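Side-chain contact in BRIC1 (Synthetic construct, PDB 6FF6), which is a computationally designed repeat protein with a novel, corrugated, all-helical architecture: residues Q77-L82 with K109-R114. Residues are numbered along the deposited sequence; the frame is centred on the assembly and turned at random.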
loop_
_atom_site.group_PDB
_atom_site.type_symbol
_atom_site.label_atom_id
_atom_site.label_comp_id
_atom_site.label_asym_id
_atom_site.label_seq_id
_atom_site.Cartn_x
_atom_site.Cartn_y
_atom_site.Cartn_z
ATOM N N GLN A 77 4.859 4.343 11.756
ATOM C CA GLN A 77 4.396 3.873 13.068
ATOM C C GLN A 77 5.565 3.306 13.864
ATOM O O GLN A 77 5.774 3.696 15.008
ATOM C CB GLN A 77 3.349 2.762 12.884
ATOM C CG GLN A 77 1.915 3.163 13.180
ATOM C CD GLN A 77 0.936 2.090 12.746
ATOM O OE1 GLN A 77 1.018 1.537 11.645
ATOM N NE2 GLN A 77 -0.029 1.778 13.595
ATOM N N TYR A 78 6.349 2.425 13.232
ATOM C CA TYR A 78 7.499 1.785 13.839
ATOM C C TYR A 78 8.624 2.775 14.170
ATOM O O TYR A 78 9.159 2.742 15.277
ATOM C CB TYR A 78 7.963 0.609 12.972
ATOM C CG TYR A 78 7.218 -0.677 13.303
ATOM C CD1 TYR A 78 7.514 -1.405 14.454
ATOM C CD2 TYR A 78 6.212 -1.159 12.468
ATOM C CE1 TYR A 78 6.831 -2.585 14.767
ATOM C CE2 TYR A 78 5.529 -2.345 12.764
ATOM C CZ TYR A 78 5.837 -3.052 13.919
ATOM O OH TYR A 78 5.155 -4.214 14.228
ATOM N N ALA A 79 8.915 3.686 13.253
ATOM C CA ALA A 79 9.895 4.777 13.432
ATOM C C ALA A 79 9.488 5.709 14.589
ATOM O O ALA A 79 10.359 6.152 15.337
ATOM C CB ALA A 79 10.021 5.593 12.143
ATOM N N VAL A 80 8.178 5.991 14.736
ATOM C CA VAL A 80 7.650 6.854 15.790
ATOM C C VAL A 80 7.701 6.130 17.129
ATOM O O VAL A 80 8.150 6.729 18.109
ATOM C CB VAL A 80 6.229 7.372 15.469
ATOM C CG1 VAL A 80 5.700 8.235 16.590
ATOM C CG2 VAL A 80 6.215 8.152 14.173
ATOM N N GLU A 81 7.272 4.844 17.178
ATOM C CA GLU A 81 7.302 4.022 18.410
ATOM C C GLU A 81 8.712 4.034 18.993
ATOM O O GLU A 81 8.891 4.159 20.199
ATOM C CB GLU A 81 6.927 2.554 18.132
ATOM C CG GLU A 81 5.467 2.250 17.824
ATOM C CD GLU A 81 5.186 0.779 17.524
ATOM O OE1 GLU A 81 5.685 -0.074 18.296
ATOM O OE2 GLU A 81 4.470 0.471 16.537
ATOM N N LEU A 82 9.706 3.914 18.122
ATOM C CA LEU A 82 11.101 3.870 18.492
ATOM C C LEU A 82 11.555 5.147 19.094
ATOM O O LEU A 82 12.148 5.110 20.158
ATOM C CB LEU A 82 11.938 3.471 17.285
ATOM C CG LEU A 82 13.319 2.903 17.522
ATOM C CD1 LEU A 82 13.269 1.592 18.271
ATOM C CD2 LEU A 82 13.962 2.637 16.208
ATOM N N LYS A 109 14.254 11.287 14.106
ATOM C CA LYS A 109 13.431 12.374 13.585
ATOM C C LYS A 109 13.556 12.351 12.045
ATOM O O LYS A 109 12.552 12.461 11.351
ATOM C CB LYS A 109 13.886 13.754 14.148
ATOM C CG LYS A 109 13.106 14.934 13.593
ATOM C CD LYS A 109 13.855 15.685 12.425
ATOM C CE LYS A 109 12.910 16.270 11.400
ATOM N NZ LYS A 109 13.306 17.618 10.914
ATOM N N ASP A 110 14.778 12.195 11.510
ATOM C CA ASP A 110 14.979 12.152 10.058
ATOM C C ASP A 110 14.340 10.931 9.454
ATOM O O ASP A 110 13.784 11.032 8.352
ATOM C CB ASP A 110 16.458 12.169 9.710
ATOM C CG ASP A 110 17.135 13.486 9.995
ATOM O OD1 ASP A 110 16.425 14.545 9.999
ATOM O OD2 ASP A 110 18.376 13.477 10.200
ATOM N N LEU A 111 14.398 9.789 10.181
ATOM C CA LEU A 111 13.752 8.553 9.762
ATOM C C LEU A 111 12.248 8.767 9.663
ATOM O O LEU A 111 11.674 8.491 8.607
ATOM C CB LEU A 111 14.074 7.389 10.697
ATOM C CG LEU A 111 13.513 6.050 10.230
ATOM C CD1 LEU A 111 13.956 5.715 8.757
ATOM C CD2 LEU A 111 13.787 4.967 11.273
ATOM N N MET A 112 11.633 9.338 10.720
ATOM C CA MET A 112 10.219 9.737 10.726
ATOM C C MET A 112 9.888 10.636 9.493
ATOM O O MET A 112 8.865 10.450 8.847
ATOM C CB MET A 112 9.894 10.486 12.011
ATOM C CG MET A 112 9.777 9.591 13.184
ATOM S SD MET A 112 9.604 10.517 14.724
ATOM C CE MET A 112 7.977 11.152 14.548
ATOM N N GLN A 113 10.774 11.590 9.165
ATOM C CA GLN A 113 10.604 12.457 8.006
ATOM C C GLN A 113 10.658 11.632 6.722
ATOM O O GLN A 113 9.790 11.799 5.872
ATOM C CB GLN A 113 11.662 13.568 7.991
ATOM C CG GLN A 113 11.493 14.542 6.827
ATOM C CD GLN A 113 10.245 15.387 6.964
ATOM O OE1 GLN A 113 10.131 16.208 7.882
ATOM N NE2 GLN A 113 9.282 15.207 6.058
ATOM N N ARG A 114 11.652 10.739 6.589
ATOM C CA ARG A 114 11.828 9.884 5.393
ATOM C C ARG A 114 10.655 8.939 5.165
ATOM O O ARG A 114 10.217 8.778 4.020
ATOM C CB ARG A 114 13.173 9.125 5.414
ATOM C CG ARG A 114 14.350 10.064 5.030
ATOM C CD ARG A 114 15.707 9.399 4.867
ATOM N NE ARG A 114 16.013 8.502 5.982
ATOM C CZ ARG A 114 16.887 8.745 6.952
ATOM N NH1 ARG A 114 17.597 9.867 6.949
ATOM N NH2 ARG A 114 17.078 7.855 7.921
#
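A79 and V80 meet L111 and M112 through apolar side chains, where two nearly antiparallel helices (163°) run with their axes 9.0 Å apart. The methyl of A79 points at the other helix and lies 3.9 Å from L111 CD2, with L111 CG almost as near. Alanine suits this position because its small side chain lets the backbones come close: its CA is 5.7 Å from that of M112. The trans first torsion of L111 (chi1 -175°) sends its branch out toward helix 74-92.

V80 and M112 pack on the side facing helix 51-71, their side chains crossing at about a right angle. Compact, beta-branched valine offers a methyl at short range, and flexible methionine bends at chi3 (71°), bringing CE to 3.5 Å from V80 CG2. M112 CG also lies 4.1 Å from A79 CB. An alanine in place of M112 would remove CG, SD and CE and would probably leave a gap beside V80 CG2.

Helices 23-42, 51-71, 74-92 and 99-121 form a bundle consistent with an Hpt-like domain: I64 touches both V80 and M112, and L34 packs on M112. M133 of the second subunit packs on A79 and its D132 on L111, D132 also forming a salt bridge with R114.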